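Side-chain contacts in glyoxalase 3 (Candida albicans, PDB 4LRU), which converts methylglyoxal directly into D-lactate in a single glutathione-independent step, helping Candida albicans detoxify this metabolic by-product: residues Pro156-Gly160 / Lys161-Gly165; Phe55-Asp59 / His60-Pro64; Asn88-Ala92 / Ser93-Pro97; Leu174-Thr177 / Asp178-Lys181. All blocks are in the same frame, centred on the assembly; numbering follows the deposited sequence. Where two conformers were deposited one is given.

Interaction 1: Pro156-Gly160 / Lys161-Gly165; sequences PLIKG and KKITG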
# COMPACT_ATOMS: atom_id res chain seq x y z
N PRO A 156 17.62 -1.36 -8.34
CA PRO A 156 16.25 -1.28 -7.86
C PRO A 156 15.97 -2.30 -6.77
O PRO A 156 16.39 -3.47 -6.88
CB PRO A 156 15.43 -1.55 -9.12
CG PRO A 156 16.29 -1.01 -10.22
CD PRO A 156 17.70 -1.31 -9.81
N LEU A 157 15.31 -1.86 -5.72
CA LEU A 157 15.01 -2.73 -4.59
C LEU A 157 14.32 -4.04 -5.00
O LEU A 157 14.59 -5.09 -4.43
CB LEU A 157 14.17 -1.97 -3.58
CG LEU A 157 14.04 -2.69 -2.23
CD1 LEU A 157 13.97 -1.66 -1.10
CD2 LEU A 157 12.81 -3.56 -2.20
N ILE A 158 13.44 -3.98 -6.00
CA ILE A 158 12.77 -5.18 -6.48
C ILE A 158 13.38 -5.81 -7.71
O ILE A 158 12.79 -6.73 -8.27
CB ILE A 158 11.26 -4.97 -6.69
CG1 ILE A 158 10.98 -3.94 -7.80
CG2 ILE A 158 10.61 -4.58 -5.38
CD1 ILE A 158 9.52 -3.88 -8.24
N LYS A 159 14.57 -5.39 -8.10
CA LYS A 159 15.25 -6.06 -9.22
C LYS A 159 15.40 -7.54 -8.89
O LYS A 159 15.90 -7.89 -7.83
CB LYS A 159 16.63 -5.47 -9.50
CG LYS A 159 17.33 -6.11 -10.69
CD LYS A 159 18.56 -5.34 -11.14
CE LYS A 159 19.24 -5.95 -12.36
NZ LYS A 159 18.37 -5.94 -13.58
N GLY A 160 14.97 -8.41 -9.79
CA GLY A 160 15.16 -9.85 -9.62
C GLY A 160 14.21 -10.48 -8.60
O GLY A 160 14.36 -11.67 -8.28
N LYS A 161 13.23 -9.70 -8.13
CA LYS A 161 12.24 -10.15 -7.15
C LYS A 161 10.90 -10.37 -7.84
O LYS A 161 10.63 -9.82 -8.91
CB LYS A 161 12.05 -9.11 -6.04
CG LYS A 161 13.32 -8.74 -5.30
CD LYS A 161 13.90 -9.91 -4.52
CE LYS A 161 14.89 -9.38 -3.47
NZ LYS A 161 15.96 -10.36 -3.15
N LYS A 162 10.06 -11.18 -7.21
CA LYS A 162 8.70 -11.42 -7.67
C LYS A 162 7.74 -10.56 -6.88
O LYS A 162 7.81 -10.50 -5.65
CB LYS A 162 8.34 -12.90 -7.49
CG LYS A 162 9.15 -13.83 -8.37
CD LYS A 162 8.71 -15.28 -8.17
CE LYS A 162 9.82 -16.27 -8.50
NZ LYS A 162 10.68 -15.84 -9.63
N ILE A 163 6.85 -9.87 -7.59
CA ILE A 163 5.79 -9.10 -6.98
C ILE A 163 4.48 -9.33 -7.71
O ILE A 163 4.45 -9.83 -8.84
CB ILE A 163 6.08 -7.59 -6.98
CG1 ILE A 163 6.11 -7.03 -8.40
CG2 ILE A 163 7.34 -7.29 -6.19
CD1 ILE A 163 5.95 -5.53 -8.44
N THR A 164 3.40 -9.00 -7.04
CA THR A 164 2.12 -8.85 -7.70
C THR A 164 1.51 -7.50 -7.34
O THR A 164 2.15 -6.68 -6.68
CB THR A 164 1.17 -10.02 -7.35
OG1 THR A 164 0.06 -10.02 -8.26
CG2 THR A 164 0.67 -9.91 -5.93
N GLY A 165 0.30 -7.26 -7.82
CA GLY A 165 -0.38 -5.98 -7.64
C GLY A 165 -1.54 -5.92 -8.61
O GLY A 165 -1.81 -6.88 -9.34
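A type II beta turn brings Ile158 against Lys161: Lys161 N donates to Ile158 O at 3.0 Å with an N-H...O angle of 154°, and the donor sits 49° above the carbonyl plane. This turn overlaps a type I turn from Pro156 to Lys159, closed by Lys159 N to Pro156 O at 2.9 Å; the two share Ile158 and Lys159, and Gly160 supplies the positive phi of the second. Lys161 CB also lies 3.3 Å from Ile158 O. Lys161 CG is 3.7 Å from Lys159 O, and from there the bend at chi2 leads the outer chain away. These two turns join the hairpin strand 155-156 to strand 162-163, which pairs in parallel with strand 198-199 beside the main sheet of this DJ-1-superfamily fold. Beyond the second turn the chain runs extended, and Ile163 points back toward Ile158. Ile158 CD1 and Ile163 CD1 meet at 3.9 Å while the side chains cross at about a right angle. Both isoleucines place CG1 between the backbone N and the carbonyl carbon (chi1 64° in Ile158), and an extended chi2 carries CD1 outward. Helix 188-195 covers this pair, through Glu195 on Ile158 and Ile188 on Ile163.

Interaction 2: Phe55-Asp59 / His60-Pro64; sequences FGWDD and HSVVP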
# COMPACT_ATOMS: atom_id res chain seq x y z
N PHE A 55 -4.59 13.53 3.02
CA PHE A 55 -5.15 12.46 2.20
C PHE A 55 -6.65 12.69 2.05
O PHE A 55 -7.26 13.49 2.77
CB PHE A 55 -4.89 11.09 2.84
CG PHE A 55 -5.82 10.78 3.96
CD1 PHE A 55 -5.57 11.27 5.22
CD2 PHE A 55 -6.96 10.02 3.74
CE1 PHE A 55 -6.46 11.02 6.27
CE2 PHE A 55 -7.83 9.75 4.79
CZ PHE A 55 -7.58 10.26 6.04
N GLY A 56 -7.24 11.97 1.10
CA GLY A 56 -8.69 11.82 1.03
C GLY A 56 -9.06 10.42 0.57
O GLY A 56 -8.21 9.68 0.08
N TRP A 57 -10.31 10.04 0.81
CA TRP A 57 -10.74 8.70 0.46
C TRP A 57 -11.04 8.60 -1.02
O TRP A 57 -11.57 9.53 -1.63
CB TRP A 57 -12.00 8.30 1.25
CG TRP A 57 -11.86 8.34 2.72
CD1 TRP A 57 -12.58 9.11 3.59
CD2 TRP A 57 -10.95 7.58 3.52
NE1 TRP A 57 -12.17 8.88 4.88
CE2 TRP A 57 -11.16 7.95 4.87
CE3 TRP A 57 -9.96 6.64 3.24
CZ2 TRP A 57 -10.44 7.39 5.92
CZ3 TRP A 57 -9.24 6.09 4.28
CH2 TRP A 57 -9.49 6.46 5.61
N ASP A 58 -10.76 7.43 -1.59
CA ASP A 58 -11.26 7.10 -2.93
C ASP A 58 -12.78 6.94 -2.85
O ASP A 58 -13.28 6.17 -2.04
CB ASP A 58 -10.59 5.83 -3.45
CG ASP A 58 -11.03 5.48 -4.85
OD1 ASP A 58 -12.24 5.24 -5.04
OD2 ASP A 58 -10.15 5.38 -5.76
N ASP A 59 -13.53 7.72 -3.63
CA ASP A 59 -15.00 7.75 -3.50
C ASP A 59 -15.62 6.37 -3.80
O ASP A 59 -16.67 6.01 -3.26
CB ASP A 59 -15.62 8.78 -4.48
CG ASP A 59 -15.37 10.23 -4.07
OD1 ASP A 59 -15.15 10.52 -2.87
OD2 ASP A 59 -15.44 11.11 -4.97
N HIS A 60 -14.98 5.60 -4.66
CA HIS A 60 -15.49 4.27 -5.00
C HIS A 60 -15.33 3.28 -3.84
O HIS A 60 -16.04 2.26 -3.78
CB HIS A 60 -14.84 3.76 -6.28
CG HIS A 60 -15.36 4.43 -7.52
ND1 HIS A 60 -14.87 4.16 -8.78
CD2 HIS A 60 -16.26 5.42 -7.67
CE1 HIS A 60 -15.49 4.92 -9.66
NE2 HIS A 60 -16.35 5.69 -9.01
N SER A 61 -14.47 3.61 -2.88
CA SER A 61 -14.14 2.69 -1.77
C SER A 61 -15.03 2.86 -0.54
O SER A 61 -14.98 2.04 0.38
CB SER A 61 -12.68 2.82 -1.38
OG SER A 61 -12.45 3.99 -0.62
N VAL A 62 -15.83 3.92 -0.50
CA VAL A 62 -16.71 4.19 0.65
C VAL A 62 -18.15 3.68 0.48
O VAL A 62 -18.98 3.80 1.40
CB VAL A 62 -16.69 5.68 1.03
CG1 VAL A 62 -15.25 6.16 1.21
CG2 VAL A 62 -17.41 6.52 -0.02
N VAL A 63 -18.46 3.13 -0.68
CA VAL A 63 -19.81 2.65 -0.97
C VAL A 63 -20.12 1.40 -0.16
O VAL A 63 -19.21 0.67 0.25
CB VAL A 63 -20.01 2.34 -2.46
CG1 VAL A 63 -19.78 3.58 -3.32
CG2 VAL A 63 -19.12 1.20 -2.90
N PRO A 64 -21.41 1.13 0.05
CA PRO A 64 -21.83 -0.01 0.87
C PRO A 64 -21.18 -1.33 0.47
O PRO A 64 -20.83 -2.13 1.35
CB PRO A 64 -23.34 -0.06 0.65
CG PRO A 64 -23.72 1.37 0.39
CD PRO A 64 -22.56 1.97 -0.36
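Asp58 and His60 form an Asx turn: His60 N donates to Asp58 OD1 at 2.8 Å, nearly along the axis of that C-O bond, with an N-H...O angle of 132°. The same oxygen lies 3.2 Å from His60 CB, and the carboxylate and imidazole planes are turned 57° apart. Asp58 O is gripped twice by Ser61. Ser61 OG, set between its own N and carbonyl carbon (chi1 76°), donates at 2.7 Å to Asp58 O, in the carbonyl plane and on a lone pair, while Ser61 N reaches Asp58 O at 2.9 Å from above the plane. Val62 continues the curl, setting CG1 3.9 Å from Trp57 CB and CG2 3.4 Å from Asp59 O. Further out, Tyr19 and Thr25 bond Asp58 OD2, and Ser61 OG also bonds Val29 N at the start of helix 29-42. The His60 ring stacks on Tyr19 and holds Asp21 OD2 through NE2. With a partner on OD1 and two on OD2, the buried carboxylate of Asp58 has its rotation fixed, and it ties the tight turn between strand 45-50 and helix 69-76 to the 19-25 loop.

Interaction 3: Asn88-Ala92 / Ser93-Pro97; sequences NLKKA and SDLDP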
# COMPACT_ATOMS: atom_id res chain seq x y z
N ASN A 88 -3.85 10.87 14.03
CA ASN A 88 -2.42 10.89 14.34
C ASN A 88 -1.55 10.74 13.10
O ASN A 88 -0.33 10.61 13.21
CB ASN A 88 -2.10 9.76 15.32
CG ASN A 88 -0.78 9.95 16.04
OD1 ASN A 88 -0.46 11.04 16.53
ND2 ASN A 88 -0.00 8.87 16.13
N LEU A 89 -2.17 10.70 11.92
CA LEU A 89 -1.43 10.57 10.66
C LEU A 89 -0.40 11.70 10.51
O LEU A 89 -0.69 12.86 10.77
CB LEU A 89 -2.40 10.60 9.48
CG LEU A 89 -1.77 10.33 8.11
CD1 LEU A 89 -2.71 9.57 7.20
CD2 LEU A 89 -1.33 11.64 7.46
N LYS A 90 0.80 11.34 10.08
CA LYS A 90 1.87 12.33 9.97
C LYS A 90 2.38 12.49 8.54
O LYS A 90 2.23 11.60 7.70
CB LYS A 90 3.04 11.98 10.89
CG LYS A 90 2.70 12.01 12.38
CD LYS A 90 2.39 13.41 12.89
CE LYS A 90 2.40 13.48 14.41
NZ LYS A 90 1.31 12.66 15.02
N LYS A 91 3.01 13.63 8.29
CA LYS A 91 3.79 13.81 7.07
C LYS A 91 5.08 13.00 7.19
O LYS A 91 5.75 13.05 8.22
CB LYS A 91 4.10 15.30 6.89
CG LYS A 91 4.74 15.64 5.55
CD LYS A 91 4.69 17.14 5.29
CE LYS A 91 5.57 17.91 6.27
NZ LYS A 91 5.64 19.36 5.91
N ALA A 92 5.42 12.23 6.16
CA ALA A 92 6.54 11.28 6.25
C ALA A 92 7.85 11.94 6.69
O ALA A 92 8.61 11.38 7.47
CB ALA A 92 6.73 10.52 4.94
N SER A 93 8.11 13.15 6.19
CA SER A 93 9.36 13.84 6.50
C SER A 93 9.47 14.22 7.98
O SER A 93 10.57 14.49 8.46
CB SER A 93 9.49 15.10 5.65
OG SER A 93 8.49 16.02 5.99
N ASP A 94 8.34 14.27 8.69
CA ASP A 94 8.35 14.56 10.12
C ASP A 94 8.66 13.33 10.99
O ASP A 94 8.73 13.43 12.21
CB ASP A 94 7.03 15.17 10.58
CG ASP A 94 6.80 16.56 10.03
OD1 ASP A 94 7.80 17.31 9.90
OD2 ASP A 94 5.64 16.89 9.74
N LEU A 95 8.90 12.18 10.35
CA LEU A 95 9.16 10.94 11.07
C LEU A 95 10.62 10.55 10.96
O LEU A 95 11.31 10.95 10.03
CB LEU A 95 8.30 9.82 10.48
CG LEU A 95 6.79 10.08 10.52
CD1 LEU A 95 6.06 8.95 9.82
CD2 LEU A 95 6.28 10.26 11.94
N ASP A 96 11.10 9.76 11.92
CA ASP A 96 12.44 9.16 11.84
C ASP A 96 12.36 7.80 11.17
O ASP A 96 11.78 6.86 11.73
CB ASP A 96 13.03 9.00 13.24
CG ASP A 96 14.47 8.46 13.22
OD1 ASP A 96 14.88 7.88 12.19
OD2 ASP A 96 15.18 8.62 14.24
N PRO A 97 12.94 7.67 9.97
CA PRO A 97 12.78 6.41 9.24
C PRO A 97 13.29 5.19 10.00
O PRO A 97 12.79 4.08 9.77
CB PRO A 97 13.58 6.62 7.95
CG PRO A 97 13.95 8.07 7.91
CD PRO A 97 13.90 8.57 9.32
O HOH W 1 3.31 15.65 10.36
O HOH W 2 11.04 10.13 7.26
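Ala92, Lys91 and Ser93 carry a turn of 3-10 helix that ends strand 90-91, an outermost strand of the central sheet in this DJ-1/PfpI fold. Two successive i to i+3 bonds wind it: Asp94 N to Lys91 O at 2.9 Å, and Leu95 N to Ala92 O at 3.0 Å. In each the donor stands well out of the carbonyl plane, 46° and 54° respectively, as the tight coil demands. Ala92 lies at the centre and is buried, its methyl group covered by Asp120 and Leu121 of helix 119-130. Its carbonyl is used twice, since a water that also donates to Leu95 O gives a second hydrogen bond to Ala92 O. Lys91 extends over the outer side of the turn. Its CG is anti to the backbone N (chi1 -172°), and in one of its two conformers a bend at chi3 brings CE to 3.5 Å from Ser93 OG and 3.6 Å from Asp94 OD2. These outer contacts are tentative, and even here the charged ends stop short of a salt bridge, with Lys91 NZ 4.6 Å from Asp94 OD2, so the attraction is probably modest. Instead, a second water accepts from Lys91 N and donates to Asp94 OD2, joining the last strand residue to the turn. At the strand side Leu95 crosses Lys90 at about a right angle, Leu95 CD2 resting 3.8 Å from Lys90 CB.

Interaction 4: Leu174-Thr177 / Asp178-Lys181; sequences LGVT and DIMK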
# COMPACT_ATOMS: atom_id res chain seq x y z
N LEU A 174 -12.38 -1.10 -14.55
CA LEU A 174 -12.67 0.14 -13.82
C LEU A 174 -12.71 1.36 -14.73
O LEU A 174 -13.03 2.47 -14.29
CB LEU A 174 -11.65 0.35 -12.71
CG LEU A 174 -11.72 -0.69 -11.59
CD1 LEU A 174 -10.64 -0.40 -10.55
CD2 LEU A 174 -13.10 -0.73 -10.94
N GLY A 175 -12.39 1.15 -16.00
CA GLY A 175 -12.47 2.20 -17.00
C GLY A 175 -11.38 3.26 -16.88
O GLY A 175 -11.59 4.41 -17.28
N VAL A 176 -10.22 2.88 -16.36
CA VAL A 176 -9.13 3.84 -16.18
C VAL A 176 -7.86 3.57 -17.00
O VAL A 176 -6.86 4.28 -16.87
CB VAL A 176 -8.75 3.97 -14.70
CG1 VAL A 176 -9.99 4.34 -13.89
CG2 VAL A 176 -8.14 2.67 -14.19
N THR A 177 -7.89 2.57 -17.86
CA THR A 177 -6.72 2.27 -18.67
C THR A 177 -6.24 3.46 -19.52
O THR A 177 -5.06 3.77 -19.54
CB THR A 177 -6.99 1.08 -19.60
OG1 THR A 177 -7.41 -0.04 -18.81
CG2 THR A 177 -5.75 0.72 -20.38
N ASP A 178 -7.16 4.14 -20.20
CA ASP A 178 -6.76 5.23 -21.10
C ASP A 178 -6.25 6.42 -20.29
O ASP A 178 -5.26 7.06 -20.67
CB ASP A 178 -7.93 5.68 -21.97
CG ASP A 178 -8.42 4.59 -22.89
OD1 ASP A 178 -7.62 3.68 -23.22
OD2 ASP A 178 -9.59 4.67 -23.31
N ILE A 179 -6.93 6.70 -19.19
CA ILE A 179 -6.49 7.71 -18.23
C ILE A 179 -5.05 7.46 -17.81
O ILE A 179 -4.22 8.37 -17.82
CB ILE A 179 -7.41 7.76 -17.00
CG1 ILE A 179 -8.76 8.37 -17.39
CG2 ILE A 179 -6.77 8.55 -15.87
CD1 ILE A 179 -9.89 8.05 -16.43
N MET A 180 -4.74 6.22 -17.47
CA MET A 180 -3.40 5.86 -17.01
C MET A 180 -2.35 6.02 -18.11
O MET A 180 -1.27 6.55 -17.86
CB MET A 180 -3.39 4.42 -16.47
CG MET A 180 -4.12 4.27 -15.15
SD MET A 180 -4.12 2.60 -14.45
CE MET A 180 -2.37 2.30 -14.23
N LYS A 181 -2.68 5.61 -19.32
CA LYS A 181 -1.72 5.65 -20.42
C LYS A 181 -1.41 7.09 -20.82
O LYS A 181 -0.29 7.41 -21.22
CB LYS A 181 -2.27 4.88 -21.62
CG LYS A 181 -2.67 3.45 -21.30
CD LYS A 181 -1.51 2.48 -21.53
CE LYS A 181 -1.78 1.13 -20.89
NZ LYS A 181 -1.71 1.20 -19.40
O HOH W 3 -9.62 5.61 -19.12
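Met180 packs back on Val176 in the first turn of helix 177-182, just after the Schellman motif in which Gly175, with positive phi, ends helix 168-173. The methionine CB faces two carbonyl oxygens, 3.5 Å from Val176 O and 3.6 Å from Thr177 O. Its CG comes closer still, 3.2 Å from Val176 O. The sulfur SD then crosses the valine at a slant, 4.0 Å from Val176 CG2. A turn at chi3 (61°) carries the terminal CE onward from there, and the side chain also touches Glu171 of the preceding helix, an inferred active-site residue that Val176 and Thr177 touch as well. The backbone fixes this start: Met180 N meets Val176 O nearly in line with its C=O bond, at 2.9 Å, and Lys181 N bonds Thr177 O as the next helical rung. Thr177 turns its hydroxyl back to Asp172 OD1, leaving its methyl group, anti to the backbone N, beside Lys181, a tentative contact seen in one of two lysine conformers. One residue before Met180, a water stands between Ile179 N, from which it accepts, and Gly175 O, to which it donates at 3.0 Å, in place of a direct i to i+4 bond.

In the fold
All four are local turns within the DJ-1/PfpI family region, met along the chain in the order 2, 3, 1, 4. Interactions 2 and 3 touch, Phe55 CD1 packing 3.9 Å from Leu89 CD1, whereas interactions 1 and 2 lie on opposite sides of the chain's centre, with centres about 28 Å apart. Of the inferred active site, Cys139, His140 and Glu171, interaction 4 is nearest: the Val176 side chain is about 3 Å from that of Glu171, and that of Met180 about 5 Å from that of His140. The Asp58 side chain of interaction 2 lies about 8 Å from that of His140, and that of Ile163 of interaction 1 about 10 Å. Interaction 3 sits away from it.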